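Local structure of putative metal-dependent isothiocyanate hydrolase SaxA (Pectobacterium carotovorum, 6BRM) at residues B[22-27]-B[63-68]; B[67-72]-B[141-146]. The protein probably hydrolyses isothiocyanates, using a binuclear zinc site of the kind found across the metallo-beta-lactamase superfamily. All coordinates share one frame; numbering follows the deposited sequence.

Interaction 1: residues B[22-27]-B[63-68]; sequences IDPMLA and VILTHT. With ZN (zinc ion), chain L.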
# COMPACT_ATOMS: atom_id res chain seq x y z
N ILE B 22 -5.55 -20.12 11.61
CA ILE B 22 -5.68 -18.91 10.79
C ILE B 22 -6.81 -19.11 9.79
O ILE B 22 -6.80 -20.08 9.03
CB ILE B 22 -4.36 -18.57 10.06
CG1 ILE B 22 -3.24 -18.24 11.07
CG2 ILE B 22 -4.55 -17.41 9.08
CD1 ILE B 22 -2.26 -19.37 11.32
N ASP B 23 -7.77 -18.18 9.78
CA ASP B 23 -8.86 -18.12 8.79
C ASP B 23 -9.69 -19.41 8.69
O ASP B 23 -9.62 -20.12 7.68
CB ASP B 23 -8.30 -17.72 7.42
CG ASP B 23 -7.67 -16.33 7.42
OD1 ASP B 23 -7.46 -15.76 8.51
OD2 ASP B 23 -7.40 -15.81 6.32
N PRO B 24 -10.49 -19.71 9.73
CA PRO B 24 -11.26 -20.96 9.74
C PRO B 24 -12.50 -20.96 8.81
O PRO B 24 -13.45 -20.21 9.05
CB PRO B 24 -11.67 -21.13 11.21
CG PRO B 24 -11.19 -19.92 11.95
CD PRO B 24 -10.75 -18.90 10.94
N MET B 25 -12.45 -21.78 7.76
CA MET B 25 -13.62 -22.11 6.94
C MET B 25 -14.01 -23.55 7.28
O MET B 25 -13.31 -24.49 6.90
CB MET B 25 -13.29 -21.97 5.45
CG MET B 25 -14.51 -21.90 4.55
SD MET B 25 -14.31 -22.65 2.92
CE MET B 25 -12.93 -21.75 2.24
N LEU B 26 -15.13 -23.71 7.99
CA LEU B 26 -15.52 -25.00 8.59
C LEU B 26 -16.84 -25.61 8.06
O LEU B 26 -17.35 -26.57 8.64
CB LEU B 26 -15.58 -24.84 10.12
CG LEU B 26 -14.31 -25.20 10.91
CD1 LEU B 26 -13.07 -24.51 10.36
CD2 LEU B 26 -14.52 -24.85 12.38
N ALA B 27 -17.38 -25.08 6.96
CA ALA B 27 -18.60 -25.65 6.35
C ALA B 27 -18.29 -26.98 5.65
O ALA B 27 -17.18 -27.18 5.15
CB ALA B 27 -19.22 -24.67 5.35
N VAL B 63 -7.40 -17.99 17.58
CA VAL B 63 -7.78 -17.92 16.17
C VAL B 63 -7.30 -16.57 15.62
O VAL B 63 -7.32 -15.57 16.33
CB VAL B 63 -9.31 -18.06 16.01
CG1 VAL B 63 -9.75 -17.90 14.56
CG2 VAL B 63 -9.78 -19.42 16.54
N ILE B 64 -6.88 -16.55 14.35
CA ILE B 64 -6.44 -15.32 13.70
C ILE B 64 -7.23 -15.12 12.40
O ILE B 64 -7.21 -15.98 11.52
CB ILE B 64 -4.92 -15.32 13.41
CG1 ILE B 64 -4.13 -15.77 14.65
CG2 ILE B 64 -4.46 -13.93 12.97
CD1 ILE B 64 -2.64 -15.91 14.44
N LEU B 65 -7.94 -13.99 12.30
CA LEU B 65 -8.71 -13.61 11.11
C LEU B 65 -8.01 -12.48 10.37
O LEU B 65 -7.89 -11.37 10.90
CB LEU B 65 -10.13 -13.16 11.50
CG LEU B 65 -11.26 -14.19 11.62
CD1 LEU B 65 -10.77 -15.55 12.09
CD2 LEU B 65 -12.34 -13.66 12.56
N THR B 66 -7.57 -12.76 9.14
CA THR B 66 -6.97 -11.75 8.27
C THR B 66 -8.04 -10.77 7.78
O THR B 66 -7.78 -9.57 7.64
CB THR B 66 -6.27 -12.37 7.04
OG1 THR B 66 -7.21 -13.12 6.26
CG2 THR B 66 -5.13 -13.28 7.48
N HIS B 67 -9.23 -11.30 7.49
CA HIS B 67 -10.42 -10.50 7.17
C HIS B 67 -11.68 -11.38 7.24
O HIS B 67 -11.58 -12.59 7.47
CB HIS B 67 -10.30 -9.81 5.79
CG HIS B 67 -10.12 -10.75 4.63
ND1 HIS B 67 -9.29 -11.85 4.67
CD2 HIS B 67 -10.63 -10.71 3.38
CE1 HIS B 67 -9.31 -12.46 3.50
NE2 HIS B 67 -10.12 -11.79 2.69
N THR B 68 -12.85 -10.78 7.05
CA THR B 68 -14.14 -11.46 7.23
C THR B 68 -14.82 -11.93 5.93
O THR B 68 -16.03 -12.18 5.93
CB THR B 68 -15.11 -10.57 8.03
OG1 THR B 68 -15.32 -9.34 7.32
CG2 THR B 68 -14.54 -10.26 9.41
ZN ZN L . -10.71 -12.19 0.60
O HOH W 1 -11.83 -14.00 0.09
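Behind the HxHxDH zinc-binding motif of the metallo-beta-lactamase fold, Asp-23 grips Thr-66 just before the first metal-binding histidine, next to the parallel pairing of strands 18-22 and 62-64. Ile-22 pairs with Ile-64, and their side chains lie side by side on one face of the sheet, with CG1 of Ile-22 4.1 Å from CB of Ile-64. The next backbone bond, from Asp-23 N to Ile-64 O, spans 2.9 Å. Beyond it the carboxylate of Asp-23 takes over from the backbone. Its two oxygens form a fork: OD1 accepts the amide N of Thr-66 at 3.1 Å, and OD2 receives the hydroxyl OG1 of Thr-66 at 2.7 Å. Both are met on their syn sides, 20 to 25° out of the carboxylate plane. Thr-66 OG1 sits between its own backbone N and carbonyl carbon (chi1 60°), which places it to accept, in turn, ND1 of His-67 in the plane of that ring at 2.9 Å. NE2, across the ring, binds the zinc ion at 2.2 Å, making Thr-66 a second-shell and Asp-23 a third-shell residue on this path. Asp-23 OD2 also bonds ND1 of His-72, a ligand of the other zinc ion, so one carboxylate probably helps orient a ligand of each metal. On the face away from Ile-22 and Ile-64, Pro-24 packs its CD against CD1 of Leu-65 (3.5 Å) and its CG against Val-63 CG1. All of this is buried: strand 10-15 flanks Ile-22, strand 87-89 bonds the far edge of 63-65, and helix 92-100 covers Leu-65.

Interaction 2: residues B[67-72]-B[141-146]; sequences HTHTDH and DLLGDA. With ZN (zinc ion), chain L; ZN (zinc ion), chain M.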
# COMPACT_ATOMS: atom_id res chain seq x y z
N HIS B 67 -9.23 -11.30 7.49
CA HIS B 67 -10.42 -10.50 7.17
C HIS B 67 -11.68 -11.38 7.24
O HIS B 67 -11.58 -12.59 7.47
CB HIS B 67 -10.30 -9.81 5.79
CG HIS B 67 -10.12 -10.75 4.63
ND1 HIS B 67 -9.29 -11.85 4.67
CD2 HIS B 67 -10.63 -10.71 3.38
CE1 HIS B 67 -9.31 -12.46 3.50
NE2 HIS B 67 -10.12 -11.79 2.69
N THR B 68 -12.85 -10.78 7.05
CA THR B 68 -14.14 -11.46 7.23
C THR B 68 -14.82 -11.93 5.93
O THR B 68 -16.03 -12.18 5.93
CB THR B 68 -15.11 -10.57 8.03
OG1 THR B 68 -15.32 -9.34 7.32
CG2 THR B 68 -14.54 -10.26 9.41
N HIS B 69 -14.06 -12.07 4.84
CA HIS B 69 -14.59 -12.69 3.61
C HIS B 69 -14.98 -14.14 3.91
O HIS B 69 -14.26 -14.83 4.63
CB HIS B 69 -13.59 -12.63 2.46
CG HIS B 69 -13.50 -11.28 1.80
ND1 HIS B 69 -12.52 -10.96 0.87
CD2 HIS B 69 -14.26 -10.16 1.94
CE1 HIS B 69 -12.70 -9.72 0.47
NE2 HIS B 69 -13.74 -9.21 1.10
N THR B 70 -16.10 -14.58 3.35
CA THR B 70 -16.75 -15.84 3.75
C THR B 70 -15.86 -17.08 3.60
O THR B 70 -15.93 -17.99 4.42
CB THR B 70 -18.07 -16.06 2.98
OG1 THR B 70 -18.83 -14.84 2.97
CG2 THR B 70 -18.91 -17.17 3.62
N ASP B 71 -14.99 -17.08 2.58
CA ASP B 71 -13.99 -18.14 2.39
C ASP B 71 -12.81 -18.12 3.40
O ASP B 71 -11.87 -18.91 3.27
CB ASP B 71 -13.44 -18.13 0.95
CG ASP B 71 -12.74 -16.83 0.59
OD1 ASP B 71 -13.37 -15.77 0.78
OD2 ASP B 71 -11.57 -16.85 0.13
N HIS B 72 -12.85 -17.20 4.37
CA HIS B 72 -11.91 -17.18 5.51
C HIS B 72 -12.58 -17.21 6.89
O HIS B 72 -11.89 -17.31 7.90
CB HIS B 72 -11.06 -15.91 5.41
CG HIS B 72 -10.32 -15.78 4.12
ND1 HIS B 72 -8.99 -16.10 3.99
CD2 HIS B 72 -10.73 -15.38 2.90
CE1 HIS B 72 -8.61 -15.90 2.74
NE2 HIS B 72 -9.65 -15.46 2.05
N ASP B 141 -14.91 -0.97 -0.69
CA ASP B 141 -15.46 -1.49 0.57
C ASP B 141 -15.71 -3.00 0.55
O ASP B 141 -15.59 -3.65 1.58
CB ASP B 141 -16.77 -0.78 0.92
CG ASP B 141 -16.56 0.66 1.35
OD1 ASP B 141 -16.03 1.44 0.54
OD2 ASP B 141 -16.94 1.01 2.48
N LEU B 142 -16.05 -3.55 -0.62
CA LEU B 142 -16.43 -4.96 -0.73
C LEU B 142 -15.21 -5.86 -0.54
O LEU B 142 -15.23 -6.79 0.29
CB LEU B 142 -17.11 -5.24 -2.08
CG LEU B 142 -18.10 -6.41 -2.07
CD1 LEU B 142 -19.48 -5.93 -1.67
CD2 LEU B 142 -18.17 -7.12 -3.42
N LEU B 143 -14.16 -5.58 -1.30
CA LEU B 143 -12.87 -6.27 -1.17
C LEU B 143 -12.17 -5.85 0.11
O LEU B 143 -11.55 -6.67 0.78
CB LEU B 143 -11.98 -6.00 -2.39
CG LEU B 143 -12.22 -6.82 -3.66
CD1 LEU B 143 -11.90 -8.29 -3.44
CD2 LEU B 143 -13.65 -6.66 -4.17
N GLY B 144 -12.25 -4.55 0.43
CA GLY B 144 -11.86 -4.02 1.74
C GLY B 144 -10.39 -4.18 2.07
O GLY B 144 -9.54 -4.23 1.18
N ASP B 145 -10.10 -4.25 3.37
CA ASP B 145 -8.77 -4.55 3.88
C ASP B 145 -8.64 -6.04 4.19
O ASP B 145 -9.62 -6.69 4.57
CB ASP B 145 -8.49 -3.74 5.15
CG ASP B 145 -8.53 -2.24 4.91
OD1 ASP B 145 -8.01 -1.77 3.88
OD2 ASP B 145 -9.08 -1.52 5.78
N ALA B 146 -7.43 -6.57 4.02
CA ALA B 146 -7.12 -7.96 4.38
C ALA B 146 -5.62 -8.09 4.64
O ALA B 146 -4.81 -7.98 3.71
CB ALA B 146 -7.56 -8.90 3.29
ZN ZN L . -10.71 -12.19 0.60
ZN ZN M . -10.04 -15.28 -0.10
O HOH W 1 -11.83 -14.00 0.09
O HOH W 2 -10.33 -14.87 -2.24
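The backbones of 67-72 and 141-146 come closest at His-67 and Ala-146, whose CA atoms are 5.0 Å apart, and have spread to 8.2 Å between His-69 and Leu-143. The first segment is the loop carrying the zinc ligands; the second holds the last turn of helix 137-143 and the loop after it; Gly-144, with positive phi (63°), is the first residue out of the helix before the chain returns to His-67. At the close end the Ala-146 methyl makes a CH-pi contact over one face of the His-67 imidazole, 3.5 Å from its centroid and 15° off the normal. At the wide end His-69 bridges the gap: its NE2 donates to the Leu-142 carbonyl oxygen at 3.0 Å, with an N-H...O angle of 159°, on a lone pair in the carbonyl plane and close to the plane of the ring. With ND1 on the first zinc ion at 2.2 Å and NE2 on this carbonyl, the ring is held at both nitrogens, which limits its rotation. Asp-71 OD2 and His-72 NE2 hold the second zinc, a water bridges the two metals, and CE1 of His-67 lies over the centre of the His-72 ring. His-128, Asp-164 and His-221 complete the binuclear site, Asp-164 reaching both ions. Leu-143 packs on His-128 and Tyr-134, helix 92-100 touches Thr-68 on the loop, and beyond Ala-146 the chain enters strand 148-152.

From the N terminus, strand 18-22 runs into 22-27; the chain then makes a 35-residue excursion through helix 54-58 and returns along strand 62-64, where interaction 1 closes the loop. Interaction 2 begins as interaction 1 ends, the two sharing His-67 and Thr-68, and closes a longer loop of 68 residues through helices 75-80 and 92-100 and on to helix 137-143. The loops follow one another, neither nested nor crossed. Interaction 1 belongs to the N-terminal sheet, and interaction 2 carries the motif loop across to the segment leading into the second sheet. They also touch directly, Met-25 and Pro-24 packing on the backbone of Asp-71 and His-72.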